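PDB 6EDK: formyltransferase PseJ from Anoxybacillus kamchatkensis G10, which belongs to the formyl transferase family, is an alpha/beta protein built round a mixed beta sheet, and carries the ligand 1YA in a pocket. Local coordinates for residues 123-127 against 128-132; 83-86 against 87-91. All blocks are in the same frame, centred on the assembly; numbering follows the deposited sequence.

Contact 1 (123-127 against 128-132); sequences YIDSG and LDTGE. With 1YA (N-{4-[{[(6S)-2-amino-4-oxo-3,4,5,6,7,8-hexahydropteridin-6-yl]methyl}(formyl)amino]benzoyl}-L-glutamic acid), chain D.
Tyr123 and Glu132 face each other where the loop between strands 118-123 and 133-138 closes, Tyr123 N donating to Glu132 O over 2.8 Å in the carbonyl plane. Beside this bond CD2 of the Tyr123 ring meets CB of Glu132 at 4.1 Å; the root of the glutamate chain does the touching, with ring and carboxylate planes 40° apart, while Tyr123 OH is bonded to Ile174 O. One step further into the loop, Gly131 CA makes a CA-H...O contact of 3.1 Å with Tyr123 O, an approach the bare glycine permits.

Beyond it, Asp125 places CG between its backbone N and carbonyl carbon (chi1 80°), which swings the carboxylate across the loop. Thr130 OG1 donates to the syn lone pair of Asp125 OD1 at 2.8 Å, and Gly127 N adds a weak bond to the same oxygen. Thr130 OG1 also lies 3.1 Å from Gly127 C, so the hydroxyl packs against the backbone as it bonds.

The same loop turns its backbone to 1YA. Asp125 O accepts from both N3 and NA2 of the ligand, Gly127 O takes a weak bond from N3 at 2.8 Å, and Asp129 N donates to O4 at 2.9 Å. A water accepting from Asp125 N and Gly131 N donates to O4 as well. The arrangement is that of a long beta-hairpin loop whose main chain forms one wall of a ligand pocket.

Contact 2 (83-86 against 87-91); sequences VERF and KQRAI
Arg85 O, the carbonyl oxygen of the last helical residue, is gripped from two directions: Arg89 NH2 donates to it over 2.7 Å, and a water adds a second proton. The same water donates to Lys87 O and accepts from Arg89 NE at 2.6 Å, so two nitrogens of one guanidinium are tied to the chain reversal, one directly and one through solvent. Arg85 O lies at the guanidinium edge, close to its plane, which leaves the face to Phe86: CD1 of the ring sits 3.7 Å above the guanidinium centre, with the two planes 20° apart. A bend at chi3 (-67°) folds the Arg89 chain back to reach both partners.

The backbone here makes a type II beta turn from Phe86 to Arg89, closed by Arg89 N donating to Phe86 O at 2.7 Å. It reverses the chain between helix 80-85 and strand 90-94, the helix-to-strand return of a beta-alpha-beta crossover that starts from strand 68-71. Gln88 takes the positive phi (62°) expected at the third position of such a turn.

At the helix end Lys87 N donates to Glu84 O over 3.2 Å, from above the carbonyl plane. The Lys87 chain, bent at chi2, crosses Glu84 with CE 3.7 Å from OE1, yet NZ stays 4.4 Å from that oxygen, too far for a salt bridge. On the buried side Phe86 CB packs on Ala90 CB at 4.1 Å, and the phenyl ring continues inward against Val66 and Ile69.

Both contacts are local chain reversals beside the central sheet, contact 2 before strand 90-94 and contact 1 after its neighbour, strand 118-123. They meet directly: Ile124 N lies 2.9 Å from Ala90 O, a probable hydrogen bond between the start of strand 90-94 and the residue just after strand 118-123, and Asp125 CA packs on Val83 CG1. Each is partly buried, but to different ends. Contact 1 turns main-chain polar atoms and an ordered water toward 1YA, whereas contact 2 touches the ligand through Val83 and sets Arg89 over a buried phenylalanine, with Glu84 and Lys87 on the exposed side. A carboxylate braces the first reversal, and a guanidinium the second.

Contact 1 (123-127 against 128-132)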
loop_
_atom_site.group_PDB
_atom_site.type_symbol
_atom_site.label_atom_id
_atom_site.label_comp_id
_atom_site.label_asym_id
_atom_site.label_seq_id
_atom_site.Cartn_x
_atom_site.Cartn_y
_atom_site.Cartn_z
ATOM N N TYR A 123 3.092 -7.638 4.692
ATOM C CA TYR A 123 4.504 -7.953 4.398
ATOM C C TYR A 123 4.692 -8.098 2.909
ATOM O O TYR A 123 3.830 -8.626 2.209
ATOM C CB TYR A 123 4.906 -9.247 5.115
ATOM C CG TYR A 123 5.113 -9.073 6.570
ATOM C CD1 TYR A 123 6.186 -8.332 7.055
ATOM C CD2 TYR A 123 4.293 -9.668 7.515
ATOM C CE1 TYR A 123 6.375 -8.167 8.379
ATOM C CE2 TYR A 123 4.495 -9.495 8.844
ATOM C CZ TYR A 123 5.563 -8.768 9.280
ATOM O OH TYR A 123 5.789 -8.592 10.637
ATOM N N ILE A 124 5.853 -7.665 2.422
ATOM C CA ILE A 124 6.188 -7.786 1.021
ATOM C C ILE A 124 6.732 -9.179 0.763
ATOM O O ILE A 124 7.691 -9.618 1.418
ATOM C CB ILE A 124 7.241 -6.739 0.613
ATOM C CG1 ILE A 124 6.647 -5.335 0.725
ATOM C CG2 ILE A 124 7.752 -7.008 -0.793
ATOM C CD1 ILE A 124 7.693 -4.261 0.797
ATOM N N ASP A 125 6.144 -9.864 -0.190
ATOM C CA ASP A 125 6.684 -11.142 -0.663
ATOM C C ASP A 125 6.944 -10.969 -2.141
ATOM O O ASP A 125 6.898 -9.849 -2.662
ATOM C CB ASP A 125 5.766 -12.284 -0.257
ATOM C CG ASP A 125 4.574 -12.455 -1.152
ATOM O OD1 ASP A 125 4.434 -11.707 -2.111
ATOM O OD2 ASP A 125 3.757 -13.386 -0.871
ATOM N N SER A 126 7.294 -12.076 -2.820
ATOM C CA SER A 126 7.828 -11.956 -4.178
ATOM C C SER A 126 6.756 -11.576 -5.170
ATOM O O SER A 126 7.049 -10.964 -6.179
ATOM C CB SER A 126 8.490 -13.274 -4.609
ATOM O OG SER A 126 7.726 -14.362 -4.101
ATOM N N GLY A 127 5.485 -11.900 -4.875
ATOM C CA GLY A 127 4.416 -11.456 -5.736
ATOM C C GLY A 127 3.938 -10.048 -5.422
ATOM O O GLY A 127 4.316 -9.466 -4.402
ATOM N N LEU A 128 3.082 -9.516 -6.305
ATOM C CA LEU A 128 2.557 -8.155 -6.156
ATOM C C LEU A 128 1.352 -8.151 -5.217
ATOM O O LEU A 128 0.273 -8.649 -5.575
ATOM C CB LEU A 128 2.139 -7.582 -7.501
ATOM C CG LEU A 128 3.195 -7.600 -8.602
ATOM C CD1 LEU A 128 2.692 -6.828 -9.823
ATOM C CD2 LEU A 128 4.508 -7.020 -8.063
ATOM N N ASP A 129 1.519 -7.536 -4.037
ATOM C CA ASP A 129 0.448 -7.313 -3.057
ATOM C C ASP A 129 -0.123 -8.610 -2.538
ATOM O O ASP A 129 -1.220 -8.637 -2.058
ATOM C CB ASP A 129 -0.677 -6.432 -3.645
ATOM C CG ASP A 129 -0.166 -5.073 -4.106
ATOM O OD1 ASP A 129 0.739 -4.519 -3.423
ATOM O OD2 ASP A 129 -0.653 -4.547 -5.143
ATOM N N THR A 130 0.672 -9.702 -2.582
ATOM C CA THR A 130 0.263 -11.025 -2.138
ATOM C C THR A 130 0.765 -11.422 -0.754
ATOM O O THR A 130 0.311 -12.448 -0.218
ATOM C CB THR A 130 0.735 -12.078 -3.164
ATOM O OG1 THR A 130 2.072 -11.765 -3.571
ATOM C CG2 THR A 130 -0.113 -12.043 -4.390
ATOM N N GLY A 131 1.647 -10.636 -0.124
ATOM C CA GLY A 131 2.223 -11.012 1.165
ATOM C C GLY A 131 1.247 -11.074 2.344
ATOM O O GLY A 131 0.058 -10.742 2.261
ATOM N N GLU A 132 1.788 -11.472 3.497
ATOM C CA GLU A 132 0.961 -11.709 4.684
ATOM C C GLU A 132 0.365 -10.408 5.237
ATOM O O GLU A 132 0.989 -9.360 5.219
ATOM C CB GLU A 132 1.769 -12.363 5.799
ATOM C CG GLU A 132 2.115 -13.822 5.515
ATOM C CD GLU A 132 2.861 -14.451 6.681
ATOM O OE1 GLU A 132 3.934 -13.903 7.061
ATOM O OE2 GLU A 132 2.356 -15.469 7.223
HETATM N N1 1YA D . 7.290 -5.539 -4.866
HETATM C C2 1YA D . 7.005 -6.921 -4.421
HETATM N NA2 1YA D . 7.926 -7.998 -4.739
HETATM N N3 1YA D . 5.794 -7.282 -3.597
HETATM C C4 1YA D . 4.792 -6.265 -3.250
HETATM O O4 1YA D . 3.831 -6.623 -2.598
HETATM C C4A 1YA D . 5.078 -4.877 -3.711
HETATM N N5 1YA D . 4.212 -3.876 -3.347
HETATM C C6 1YA D . 4.305 -2.609 -4.239
HETATM C C7 1YA D . 5.573 -2.174 -4.504
HETATM N N8 1YA D . 6.627 -3.257 -4.916
HETATM C C8A 1YA D . 6.358 -4.500 -4.499
HETATM C C9 1YA D . 3.555 -2.994 -5.535
HETATM N N10 1YA D . 3.423 -1.869 -6.479
HETATM C C11 1YA D . 3.978 -2.631 -10.607
HETATM C C12 1YA D . 4.806 -1.710 -9.985
HETATM C C13 1YA D . 4.644 -1.463 -8.626
HETATM C C14 1YA D . 3.649 -2.127 -7.931
HETATM C C15 1YA D . 2.819 -3.037 -8.561
HETATM C C16 1YA D . 2.986 -3.289 -9.912
HETATM C C17 1YA D . 4.109 -2.925 -12.123
HETATM N N 1YA D . 2.814 -2.929 -12.850
HETATM C CA 1YA D . 2.681 -3.177 -14.308
HETATM C CB 1YA D . 3.038 -4.650 -14.631
HETATM C CG 1YA D . 2.940 -5.572 -13.404
HETATM C CD 1YA D . 2.910 -7.061 -13.793
HETATM O OE1 1YA D . 2.621 -7.937 -12.931
HETATM O OE2 1YA D . 3.176 -7.406 -14.974
HETATM C CT 1YA D . 1.233 -2.830 -14.743
HETATM O O2 1YA D . 0.352 -2.464 -13.907
HETATM O O1 1YA D . 0.907 -2.902 -15.952
HETATM C C18 1YA D . 3.012 -0.534 -6.069
HETATM O O5 1YA D . 2.804 -0.290 -4.929
HETATM O O 1YA D . 5.157 -3.102 -12.632
HETATM O O HOH W 1 3.633 -8.969 -1.531
#

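Contact 2 (83-86 against 87-91)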
loop_
_atom_site.group_PDB
_atom_site.type_symbol
_atom_site.label_atom_id
_atom_site.label_comp_id
_atom_site.label_asym_id
_atom_site.label_seq_id
_atom_site.Cartn_x
_atom_site.Cartn_y
_atom_site.Cartn_z
ATOM N N VAL A 83 13.488 -9.379 -1.326
ATOM C CA VAL A 83 12.371 -9.884 -0.524
ATOM C C VAL A 83 12.851 -10.907 0.479
ATOM O O VAL A 83 12.538 -10.812 1.678
ATOM C CB VAL A 83 11.292 -10.463 -1.450
ATOM C CG1 VAL A 83 10.252 -11.245 -0.650
ATOM C CG2 VAL A 83 10.644 -9.357 -2.244
ATOM N N GLU A 84 13.671 -11.894 0.016
ATOM C CA GLU A 84 14.139 -12.916 0.945
ATOM C C GLU A 84 15.060 -12.317 1.989
ATOM O O GLU A 84 14.944 -12.620 3.175
ATOM C CB GLU A 84 14.853 -14.038 0.193
ATOM C CG GLU A 84 15.156 -15.256 1.075
ATOM C CD GLU A 84 13.882 -15.997 1.512
ATOM O OE1 GLU A 84 12.835 -15.850 0.837
ATOM O OE2 GLU A 84 13.927 -16.723 2.531
ATOM N N ARG A 85 15.966 -11.425 1.574
ATOM C CA ARG A 85 16.882 -10.833 2.546
ATOM C C ARG A 85 16.132 -10.079 3.620
ATOM O O ARG A 85 16.565 -10.024 4.769
ATOM C CB ARG A 85 17.840 -9.886 1.811
ATOM C CG ARG A 85 18.716 -9.044 2.733
ATOM C CD ARG A 85 19.744 -8.259 1.867
ATOM N NE ARG A 85 20.460 -7.277 2.666
ATOM C CZ ARG A 85 21.177 -6.270 2.149
ATOM N NH1 ARG A 85 21.240 -6.092 0.839
ATOM N NH2 ARG A 85 21.791 -5.426 2.956
ATOM N N PHE A 86 15.000 -9.475 3.270
ATOM C CA PHE A 86 14.264 -8.680 4.243
ATOM C C PHE A 86 12.978 -9.353 4.719
ATOM O O PHE A 86 12.081 -8.664 5.203
ATOM C CB PHE A 86 13.976 -7.288 3.643
ATOM C CG PHE A 86 15.212 -6.407 3.582
ATOM C CD1 PHE A 86 15.599 -5.692 4.686
ATOM C CD2 PHE A 86 15.983 -6.348 2.422
ATOM C CE1 PHE A 86 16.756 -4.901 4.643
ATOM C CE2 PHE A 86 17.112 -5.590 2.371
ATOM C CZ PHE A 86 17.515 -4.867 3.488
ATOM N N LYS A 87 12.896 -10.682 4.649
ATOM C CA LYS A 87 11.767 -11.405 5.234
ATOM C C LYS A 87 11.438 -10.861 6.613
ATOM O O LYS A 87 12.323 -10.694 7.463
ATOM C CB LYS A 87 12.049 -12.904 5.353
ATOM C CG LYS A 87 11.782 -13.693 4.055
ATOM C CD LYS A 87 10.371 -13.425 3.468
ATOM C CE LYS A 87 9.855 -14.626 2.658
ATOM N NZ LYS A 87 8.857 -14.264 1.605
ATOM N N GLN A 88 10.152 -10.570 6.818
ATOM C CA GLN A 88 9.602 -10.074 8.083
ATOM C C GLN A 88 10.206 -8.723 8.480
ATOM O O GLN A 88 10.046 -8.247 9.616
ATOM C CB GLN A 88 9.723 -11.118 9.202
ATOM C CG GLN A 88 8.965 -12.473 8.883
ATOM C CD GLN A 88 7.419 -12.329 8.814
ATOM O OE1 GLN A 88 6.797 -12.366 7.727
ATOM N NE2 GLN A 88 6.791 -12.180 9.983
ATOM N N ARG A 89 10.820 -8.033 7.525
ATOM C CA ARG A 89 11.380 -6.725 7.773
ATOM C C ARG A 89 11.013 -5.744 6.675
ATOM O O ARG A 89 11.628 -4.682 6.593
ATOM C CB ARG A 89 12.914 -6.797 7.910
ATOM C CG ARG A 89 13.426 -7.661 9.051
ATOM C CD ARG A 89 14.993 -7.526 9.215
ATOM N NE ARG A 89 15.728 -8.093 8.079
ATOM C CZ ARG A 89 16.920 -7.646 7.652
ATOM N NH1 ARG A 89 17.504 -6.617 8.260
ATOM N NH2 ARG A 89 17.519 -8.213 6.604
ATOM N N ALA A 90 10.062 -6.099 5.803
ATOM C CA ALA A 90 9.651 -5.209 4.723
ATOM C C ALA A 90 8.117 -5.233 4.588
ATOM O O ALA A 90 7.544 -6.297 4.351
ATOM C CB ALA A 90 10.242 -5.626 3.411
ATOM N N ILE A 91 7.492 -4.059 4.661
ATOM C CA ILE A 91 6.037 -3.941 4.594
ATOM C C ILE A 91 5.652 -2.990 3.478
ATOM O O ILE A 91 6.427 -2.138 3.099
ATOM C CB ILE A 91 5.417 -3.471 5.887
ATOM C CG1 ILE A 91 5.761 -2.024 6.249
ATOM C CG2 ILE A 91 5.725 -4.375 7.062
ATOM C CD1 ILE A 91 5.229 -1.575 7.514
HETATM O O HOH W 2 15.062 -10.551 7.405
HETATM O O HOH W 3 8.783 -8.712 4.778
#